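Local coordinates for protein polyketide Synthase III (Ectocarpus siliculosus, PDB 4B0N) that probably transfers acyl groups as a type III polyketide synthase of the chalcone synthase family, acting in phlorotannin monomer biosynthesis, at residues W328-Q342 / Q351-N364. Numbering follows the deposited sequence.
Sequences WCVHPGGRRIIEEAQ and QTADSWAVLGEYGN
Ile338 slides past the indole of Trp356, its two branches over one face, where two almost exactly antiparallel helices, 335-342 and 353-362 (177° between their axes), pack in the C-terminal half of a thiolase fold. The Ile338 CD1 methyl sits over the face of the six-membered ring, 4.1 Å from its centroid in a CH-pi contact, and CG2 touches CE2 on the same side at 3.9 Å. With CG1 anti to the carbonyl carbon (chi1 -54°), both branches of the isoleucine can meet the ring. Trp356 is thus a knob among Arg335, Ile338, Glu339 and Gln342, and Glu339 CG meets its edge in plane. Replacing the Trp356 indole with an alanine is likely to open a gap beside Ile338 and leave Arg87 without its cation-pi partner.

The buried, well-filled part lies around Pro332, centre of an inverse gamma turn: its CG meets Val358 CG1 at 3.8 Å, while its CB rests against Leu359 CB. Beside it Ser355 OG donates to Val330 O at 3.0 Å, 19° out of the carbonyl plane, tying helix 353-362 to the Val330 backbone. Toward solvent the contact loosens into partly exposed polar chains, including the salt bridge of Arg335 NH1 with Glu339 OE2 at 3.6 Å.

Where helix 335-342 begins and helix 353-362 ends, the loop brings His331 to Asn364, near bound arachidonic acid. With Cys194 touching His331, they are consistent with the Cys-His-Asn triad of chalcone synthase relatives. Asn364 OD1 accepts from Leu366 N, and a water bridges His331 NE2, at 2.8 Å, to Asn364 ND2, at 3.2 Å.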
ATOM      1  N   TRP A 328      22.540   9.761 -13.693  1.00 43.36           N
ATOM      2  CA  TRP A 328      21.557   8.704 -13.878  1.00 42.98           C
ATOM      3  C   TRP A 328      21.583   7.800 -12.683  1.00 42.56           C
ATOM      4  O   TRP A 328      22.633   7.259 -12.328  1.00 42.72           O
ATOM      5  CB  TRP A 328      21.846   7.901 -15.141  1.00 43.49           C
ATOM      6  CG  TRP A 328      21.769   8.688 -16.429  1.00 43.92           C
ATOM      7  CD1 TRP A 328      22.752   9.498 -16.990  1.00 44.64           C
ATOM      8  CD2 TRP A 328      20.646   8.743 -17.379  1.00 44.00           C
ATOM      9  NE1 TRP A 328      22.323  10.043 -18.176  1.00 45.05           N
ATOM     10  CE2 TRP A 328      21.073   9.631 -18.470  1.00 44.67           C
ATOM     11  CE3 TRP A 328      19.377   8.174 -17.432  1.00 43.55           C
ATOM     12  CZ2 TRP A 328      20.250   9.919 -19.549  1.00 44.77           C
ATOM     13  CZ3 TRP A 328      18.557   8.473 -18.529  1.00 43.81           C
ATOM     14  CH2 TRP A 328      18.985   9.325 -19.559  1.00 44.27           C
ATOM     15  N   CYS A 329      20.429   7.642 -12.043  1.00 42.11           N
ATOM     16  CA  CYS A 329      20.304   6.754 -10.894  1.00 41.83           C
ATOM     17  C   CYS A 329      19.535   5.487 -11.259  1.00 41.71           C
ATOM     18  O   CYS A 329      18.319   5.407 -11.086  1.00 41.41           O
ATOM     19  CB  CYS A 329      19.659   7.478  -9.713  1.00 41.36           C
ATOM     20  SG  CYS A 329      20.739   8.687  -8.919  1.00 42.36           S
ATOM     21  N   VAL A 330      20.261   4.504 -11.778  1.00 42.51           N
ATOM     22  CA  VAL A 330      19.673   3.230 -12.175  1.00 43.10           C
ATOM     23  C   VAL A 330      19.572   2.310 -10.962  1.00 43.05           C
ATOM     24  O   VAL A 330      20.484   2.263 -10.133  1.00 43.33           O
ATOM     25  CB  VAL A 330      20.494   2.537 -13.287  1.00 43.67           C
ATOM     26  CG1 VAL A 330      19.780   1.291 -13.792  1.00 43.68           C
ATOM     27  CG2 VAL A 330      20.754   3.494 -14.441  1.00 44.08           C
ATOM     28  N   HIS A 331      18.454   1.592 -10.871  1.00 42.89           N
ATOM     29  CA  HIS A 331      18.213   0.631  -9.799  1.00 42.82           C
ATOM     30  C   HIS A 331      19.178  -0.530  -9.874  1.00 43.24           C
ATOM     31  O   HIS A 331      19.164  -1.289 -10.850  1.00 43.69           O
ATOM     32  CB  HIS A 331      16.762   0.154  -9.847  1.00 42.50           C
ATOM     33  CG  HIS A 331      16.479  -1.040  -8.969  1.00 42.56           C
ATOM     34  ND1 HIS A 331      16.407  -0.952  -7.628  1.00 42.28           N
ATOM     35  CD2 HIS A 331      16.245  -2.376  -9.291  1.00 42.92           C
ATOM     36  CE1 HIS A 331      16.146  -2.168  -7.114  1.00 42.26           C
ATOM     37  NE2 HIS A 331      16.047  -3.039  -8.134  1.00 42.80           N
ATOM     38  N   PRO A 332      20.038  -0.680  -8.846  1.00 43.10           N
ATOM     39  CA  PRO A 332      21.029  -1.759  -8.812  1.00 43.70           C
ATOM     40  C   PRO A 332      20.400  -3.099  -8.429  1.00 43.82           C
ATOM     41  O   PRO A 332      20.637  -3.612  -7.332  1.00 43.35           O
ATOM     42  CB  PRO A 332      22.019  -1.288  -7.743  1.00 43.46           C
ATOM     43  CG  PRO A 332      21.210  -0.442  -6.825  1.00 42.73           C
ATOM     44  CD  PRO A 332      20.104   0.169  -7.641  1.00 42.63           C
ATOM     45  N   GLY A 333      19.603  -3.652  -9.340  1.00 44.73           N
ATOM     46  CA  GLY A 333      18.863  -4.889  -9.089  1.00 45.12           C
ATOM     47  C   GLY A 333      19.656  -6.148  -9.373  1.00 45.99           C
ATOM     48  O   GLY A 333      19.214  -7.253  -9.055  1.00 46.12           O
ATOM     49  N   GLY A 334      20.827  -5.976  -9.979  1.00 46.77           N
ATOM     50  CA  GLY A 334      21.691  -7.092 -10.340  1.00 48.22           C
ATOM     51  C   GLY A 334      22.649  -6.742 -11.460  1.00 49.22           C
ATOM     52  O   GLY A 334      22.526  -5.688 -12.092  1.00 49.29           O
ATOM     53  N   ARG A 335      23.602  -7.638 -11.705  1.00 50.25           N
ATOM     54  CA  ARG A 335      24.618  -7.454 -12.737  1.00 51.58           C
ATOM     55  C   ARG A 335      23.971  -7.105 -14.076  1.00 51.77           C
ATOM     56  O   ARG A 335      24.220  -6.034 -14.634  1.00 51.51           O
ATOM     57  CB  ARG A 335      25.468  -8.724 -12.868  1.00 52.97           C
ATOM     58  CG  ARG A 335      26.893  -8.499 -13.350  1.00 54.14           C
ATOM     59  CD  ARG A 335      27.657  -9.814 -13.420  1.00 55.90           C
ATOM     60  NE  ARG A 335      29.070  -9.664 -13.061  1.00 56.85           N
ATOM     61  CZ  ARG A 335      30.051  -9.383 -13.918  1.00 57.54           C
ATOM     62  NH1 ARG A 335      29.791  -9.216 -15.210  1.00 58.18           N
ATOM     63  NH2 ARG A 335      31.299  -9.267 -13.480  1.00 57.50           N
ATOM     64  N   ARG A 336      23.117  -8.005 -14.561  1.00 51.83           N
ATOM     65  CA  ARG A 336      22.486  -7.867 -15.870  1.00 51.96           C
ATOM     66  C   ARG A 336      21.476  -6.723 -15.943  1.00 51.16           C
ATOM     67  O   ARG A 336      21.264  -6.149 -17.014  1.00 51.41           O
ATOM     68  CB  ARG A 336      21.828  -9.183 -16.295  1.00 52.61           C
ATOM     69  CG  ARG A 336      22.806 -10.260 -16.749  1.00 54.10           C
ATOM     70  CD  ARG A 336      22.172 -11.183 -17.779  1.00 54.88           C
ATOM     71  NE  ARG A 336      22.054 -10.540 -19.088  1.00 55.95           N
ATOM     72  CZ  ARG A 336      21.121 -10.825 -19.995  1.00 56.56           C
ATOM     73  NH1 ARG A 336      20.197 -11.748 -19.748  1.00 56.85           N
ATOM     74  NH2 ARG A 336      21.107 -10.180 -21.154  1.00 57.04           N
ATOM     75  N   ILE A 337      20.858  -6.395 -14.809  1.00 50.18           N
ATOM     76  CA  ILE A 337      19.851  -5.329 -14.757  1.00 49.28           C
ATOM     77  C   ILE A 337      20.468  -3.951 -15.048  1.00 49.11           C
ATOM     78  O   ILE A 337      19.896  -3.155 -15.798  1.00 49.12           O
ATOM     79  CB  ILE A 337      19.049  -5.360 -13.432  1.00 48.42           C
ATOM     80  CG1 ILE A 337      18.180  -6.628 -13.385  1.00 48.45           C
ATOM     81  CG2 ILE A 337      18.182  -4.116 -13.280  1.00 47.72           C
ATOM     82  CD1 ILE A 337      17.589  -6.959 -12.028  1.00 48.07           C
ATOM     83  N   ILE A 338      21.643  -3.691 -14.480  1.00 48.61           N
ATOM     84  CA  ILE A 338      22.372  -2.448 -14.745  1.00 48.15           C
ATOM     85  C   ILE A 338      22.943  -2.433 -16.168  1.00 48.67           C
ATOM     86  O   ILE A 338      22.857  -1.419 -16.866  1.00 48.72           O
ATOM     87  CB  ILE A 338      23.502  -2.209 -13.719  1.00 47.81           C
ATOM     88  CG1 ILE A 338      22.949  -2.269 -12.292  1.00 47.13           C
ATOM     89  CG2 ILE A 338      24.188  -0.871 -13.973  1.00 47.91           C
ATOM     90  CD1 ILE A 338      24.007  -2.381 -11.214  1.00 47.30           C
ATOM     91  N   GLU A 339      23.512  -3.564 -16.587  1.00 48.79           N
ATOM     92  CA  GLU A 339      24.165  -3.694 -17.896  1.00 49.59           C
ATOM     93  C   GLU A 339      23.248  -3.383 -19.081  1.00 49.88           C
ATOM     94  O   GLU A 339      23.666  -2.729 -20.040  1.00 50.22           O
ATOM     95  CB  GLU A 339      24.760  -5.093 -18.061  1.00 49.73           C
ATOM     96  CG  GLU A 339      26.072  -5.317 -17.328  1.00 50.01           C
ATOM     97  CD  GLU A 339      26.556  -6.754 -17.413  1.00 50.58           C
ATOM     98  OE1 GLU A 339      25.764  -7.636 -17.811  1.00 50.64           O
ATOM     99  OE2 GLU A 339      27.735  -7.003 -17.078  1.00 51.15           O
ATOM    100  N   GLU A 340      22.007  -3.860 -19.011  1.00 49.63           N
ATOM    101  CA  GLU A 340      21.039  -3.656 -20.087  1.00 50.26           C
ATOM    102  C   GLU A 340      20.444  -2.247 -20.070  1.00 50.37           C
ATOM    103  O   GLU A 340      19.995  -1.741 -21.104  1.00 50.51           O
ATOM    104  CB  GLU A 340      19.944  -4.725 -20.043  1.00 49.72           C
ATOM    105  CG  GLU A 340      20.444  -6.143 -20.302  1.00 50.70           C
ATOM    106  CD  GLU A 340      20.785  -6.412 -21.763  1.00 51.98           C
ATOM    107  OE1 GLU A 340      21.741  -5.803 -22.294  1.00 52.21           O
ATOM    108  OE2 GLU A 340      20.101  -7.255 -22.381  1.00 52.64           O
ATOM    109  N   ALA A 341      20.444  -1.622 -18.893  1.00 50.17           N
ATOM    110  CA  ALA A 341      20.110  -0.208 -18.767  1.00 50.07           C
ATOM    111  C   ALA A 341      21.195   0.635 -19.435  1.00 51.09           C
ATOM    112  O   ALA A 341      20.897   1.645 -20.073  1.00 51.84           O
ATOM    113  CB  ALA A 341      19.957   0.174 -17.306  1.00 48.99           C
ATOM    114  N   GLN A 342      22.448   0.205 -19.285  1.00 51.44           N
ATOM    115  CA  GLN A 342      23.586   0.835 -19.954  1.00 51.93           C
ATOM    116  C   GLN A 342      23.530   0.631 -21.462  1.00 52.43           C
ATOM    117  O   GLN A 342      23.839   1.544 -22.226  1.00 52.87           O
ATOM    118  CB  GLN A 342      24.904   0.270 -19.423  1.00 52.43           C
ATOM    119  CG  GLN A 342      25.255   0.699 -18.011  1.00 52.42           C
ATOM    120  CD  GLN A 342      26.541   0.069 -17.511  1.00 53.06           C
ATOM    121  OE1 GLN A 342      27.357  -0.419 -18.295  1.00 53.91           O
ATOM    122  NE2 GLN A 342      26.728   0.079 -16.198  1.00 52.70           N
ATOM    123  N   GLN A 351      29.108   6.826 -15.542  1.00 52.67           N
ATOM    124  CA  GLN A 351      27.845   7.470 -15.176  1.00 51.67           C
ATOM    125  C   GLN A 351      27.053   6.589 -14.218  1.00 50.93           C
ATOM    126  O   GLN A 351      26.387   7.086 -13.307  1.00 50.15           O
ATOM    127  CB  GLN A 351      27.003   7.744 -16.421  1.00 51.88           C
ATOM    128  CG  GLN A 351      27.478   8.903 -17.281  1.00 52.26           C
ATOM    129  CD  GLN A 351      26.910   8.846 -18.688  1.00 52.18           C
ATOM    130  OE1 GLN A 351      27.087   7.858 -19.400  1.00 52.44           O
ATOM    131  NE2 GLN A 351      26.227   9.909 -19.093  1.00 51.79           N
ATOM    132  N   THR A 352      27.135   5.279 -14.440  1.00 51.26           N
ATOM    133  CA  THR A 352      26.447   4.288 -13.614  1.00 50.79           C
ATOM    134  C   THR A 352      27.303   3.817 -12.434  1.00 50.75           C
ATOM    135  O   THR A 352      26.923   2.883 -11.721  1.00 50.66           O
ATOM    136  CB  THR A 352      26.015   3.062 -14.449  1.00 50.77           C
ATOM    137  OG1 THR A 352      27.121   2.602 -15.235  1.00 51.59           O
ATOM    138  CG2 THR A 352      24.854   3.414 -15.371  1.00 50.43           C
ATOM    139  N   ALA A 353      28.446   4.476 -12.229  1.00 50.92           N
ATOM    140  CA  ALA A 353      29.410   4.112 -11.180  1.00 50.63           C
ATOM    141  C   ALA A 353      28.811   4.084  -9.772  1.00 49.64           C
ATOM    142  O   ALA A 353      29.265   3.320  -8.916  1.00 49.45           O
ATOM    143  CB  ALA A 353      30.621   5.034 -11.223  1.00 50.96           C
ATOM    144  N   ASP A 354      27.796   4.917  -9.543  1.00 48.90           N
ATOM    145  CA  ASP A 354      27.066   4.934  -8.277  1.00 47.92           C
ATOM    146  C   ASP A 354      26.261   3.652  -8.089  1.00 47.27           C
ATOM    147  O   ASP A 354      26.197   3.108  -6.986  1.00 47.23           O
ATOM    148  CB  ASP A 354      26.126   6.144  -8.206  1.00 47.47           C
ATOM    149  CG  ASP A 354      26.863   7.471  -8.241  1.00 47.90           C
ATOM    150  OD1 ASP A 354      27.872   7.623  -7.517  1.00 47.97           O
ATOM    151  OD2 ASP A 354      26.420   8.370  -8.989  1.00 47.82           O
ATOM    152  N   SER A 355      25.652   3.180  -9.178  1.00 46.92           N
ATOM    153  CA  SER A 355      24.798   1.992  -9.153  1.00 46.22           C
ATOM    154  C   SER A 355      25.586   0.712  -8.863  1.00 45.95           C
ATOM    155  O   SER A 355      25.094  -0.176  -8.162  1.00 45.31           O
ATOM    156  CB  SER A 355      24.024   1.856 -10.469  1.00 46.61           C
ATOM    157  OG  SER A 355      23.290   3.034 -10.761  1.00 46.38           O
ATOM    158  N   TRP A 356      26.803   0.625  -9.401  1.00 45.48           N
ATOM    159  CA  TRP A 356      27.693  -0.503  -9.123  1.00 44.93           C
ATOM    160  C   TRP A 356      28.168  -0.481  -7.700  1.00 44.31           C
ATOM    161  O   TRP A 356      28.281  -1.527  -7.059  1.00 43.96           O
ATOM    162  CB  TRP A 356      28.889  -0.499 -10.065  1.00 45.45           C
ATOM    163  CG  TRP A 356      28.546  -0.839 -11.495  1.00 45.69           C
ATOM    164  CD1 TRP A 356      28.594   0.004 -12.604  1.00 45.97           C
ATOM    165  CD2 TRP A 356      28.093  -2.134 -12.021  1.00 45.75           C
ATOM    166  NE1 TRP A 356      28.213  -0.660 -13.741  1.00 46.25           N
ATOM    167  CE2 TRP A 356      27.897  -1.943 -13.465  1.00 46.23           C
ATOM    168  CE3 TRP A 356      27.835  -3.382 -11.464  1.00 45.53           C
ATOM    169  CZ2 TRP A 356      27.464  -2.971 -14.292  1.00 46.42           C
ATOM    170  CZ3 TRP A 356      27.400  -4.411 -12.309  1.00 45.74           C
ATOM    171  CH2 TRP A 356      27.220  -4.209 -13.687  1.00 46.14           C
ATOM    172  N   ALA A 357      28.442   0.722  -7.198  1.00 43.85           N
ATOM    173  CA  ALA A 357      28.942   0.922  -5.840  1.00 43.28           C
ATOM    174  C   ALA A 357      27.940   0.468  -4.774  1.00 42.43           C
ATOM    175  O   ALA A 357      28.320  -0.186  -3.797  1.00 42.98           O
ATOM    176  CB  ALA A 357      29.332   2.378  -5.627  1.00 43.19           C
ATOM    177  N   VAL A 358      26.669   0.816  -4.967  1.00 40.97           N
ATOM    178  CA  VAL A 358      25.609   0.405  -4.052  1.00 39.69           C
ATOM    179  C   VAL A 358      25.464  -1.112  -4.093  1.00 39.51           C
ATOM    180  O   VAL A 358      25.490  -1.768  -3.053  1.00 39.31           O
ATOM    181  CB  VAL A 358      24.273   1.111  -4.375  1.00 39.18           C
ATOM    182  CG1 VAL A 358      23.097   0.420  -3.697  1.00 38.79           C
ATOM    183  CG2 VAL A 358      24.341   2.570  -3.954  1.00 38.86           C
ATOM    184  N   LEU A 359      25.344  -1.651  -5.305  1.00 39.67           N
ATOM    185  CA  LEU A 359      25.222  -3.092  -5.541  1.00 39.50           C
ATOM    186  C   LEU A 359      26.360  -3.885  -4.896  1.00 39.78           C
ATOM    187  O   LEU A 359      26.120  -4.896  -4.240  1.00 39.62           O
ATOM    188  CB  LEU A 359      25.163  -3.365  -7.052  1.00 39.85           C
ATOM    189  CG  LEU A 359      24.629  -4.674  -7.649  1.00 39.75           C
ATOM    190  CD1 LEU A 359      25.741  -5.681  -7.899  1.00 40.64           C
ATOM    191  CD2 LEU A 359      23.493  -5.278  -6.829  1.00 39.30           C
ATOM    192  N   GLY A 360      27.590  -3.410  -5.077  1.00 40.31           N
ATOM    193  CA  GLY A 360      28.775  -4.072  -4.531  1.00 40.68           C
ATOM    194  C   GLY A 360      28.839  -4.088  -3.014  1.00 40.52           C
ATOM    195  O   GLY A 360      29.310  -5.063  -2.414  1.00 40.76           O
ATOM    196  N   GLU A 361      28.359  -3.012  -2.397  1.00 39.88           N
ATOM    197  CA  GLU A 361      28.441  -2.845  -0.948  1.00 39.66           C
ATOM    198  C   GLU A 361      27.214  -3.384  -0.211  1.00 39.13           C
ATOM    199  O   GLU A 361      27.338  -3.921   0.893  1.00 39.14           O
ATOM    200  CB  GLU A 361      28.692  -1.367  -0.599  1.00 39.72           C
ATOM    201  CG  GLU A 361      28.595  -0.990   0.880  1.00 39.34           C
ATOM    202  CD  GLU A 361      29.563  -1.743   1.783  1.00 39.92           C
ATOM    203  OE1 GLU A 361      30.587  -2.271   1.292  1.00 40.47           O
ATOM    204  OE2 GLU A 361      29.298  -1.799   3.003  1.00 39.66           O
ATOM    205  N   TYR A 362      26.042  -3.254  -0.833  1.00 38.70           N
ATOM    206  CA  TYR A 362      24.770  -3.548  -0.165  1.00 37.91           C
ATOM    207  C   TYR A 362      23.943  -4.661  -0.810  1.00 37.60           C
ATOM    208  O   TYR A 362      23.053  -5.219  -0.167  1.00 37.45           O
ATOM    209  CB  TYR A 362      23.909  -2.282  -0.089  1.00 37.47           C
ATOM    210  CG  TYR A 362      24.582  -1.072   0.522  1.00 37.71           C
ATOM    211  CD1 TYR A 362      24.837  -1.003   1.892  1.00 37.70           C
ATOM    212  CD2 TYR A 362      24.944   0.018  -0.270  1.00 37.88           C
ATOM    213  CE1 TYR A 362      25.450   0.109   2.453  1.00 37.98           C
ATOM    214  CE2 TYR A 362      25.554   1.134   0.282  1.00 38.12           C
ATOM    215  CZ  TYR A 362      25.803   1.176   1.642  1.00 38.22           C
ATOM    216  OH  TYR A 362      26.409   2.287   2.190  1.00 38.54           O
ATOM    217  N   GLY A 363      24.221  -4.968  -2.075  1.00 37.65           N
ATOM    218  CA  GLY A 363      23.369  -5.865  -2.861  1.00 37.34           C
ATOM    219  C   GLY A 363      22.081  -5.176  -3.284  1.00 36.79           C
ATOM    220  O   GLY A 363      21.995  -3.946  -3.280  1.00 36.34           O
ATOM    221  N   ASN A 364      21.080  -5.970  -3.652  1.00 36.98           N
ATOM    222  CA  ASN A 364      19.764  -5.437  -4.005  1.00 36.95           C
ATOM    223  C   ASN A 364      18.803  -5.453  -2.812  1.00 36.53           C
ATOM    224  O   ASN A 364      18.283  -6.503  -2.419  1.00 36.24           O
ATOM    225  CB  ASN A 364      19.174  -6.189  -5.205  1.00 37.57           C
ATOM    226  CG  ASN A 364      17.881  -5.568  -5.718  1.00 37.99           C
ATOM    227  OD1 ASN A 364      17.509  -4.450  -5.344  1.00 38.13           O
ATOM    228  ND2 ASN A 364      17.187  -6.297  -6.587  1.00 38.21           N
TER
HETATM  229  O   HOH W   1      15.355  -5.600  -9.113  1.00 18.67           O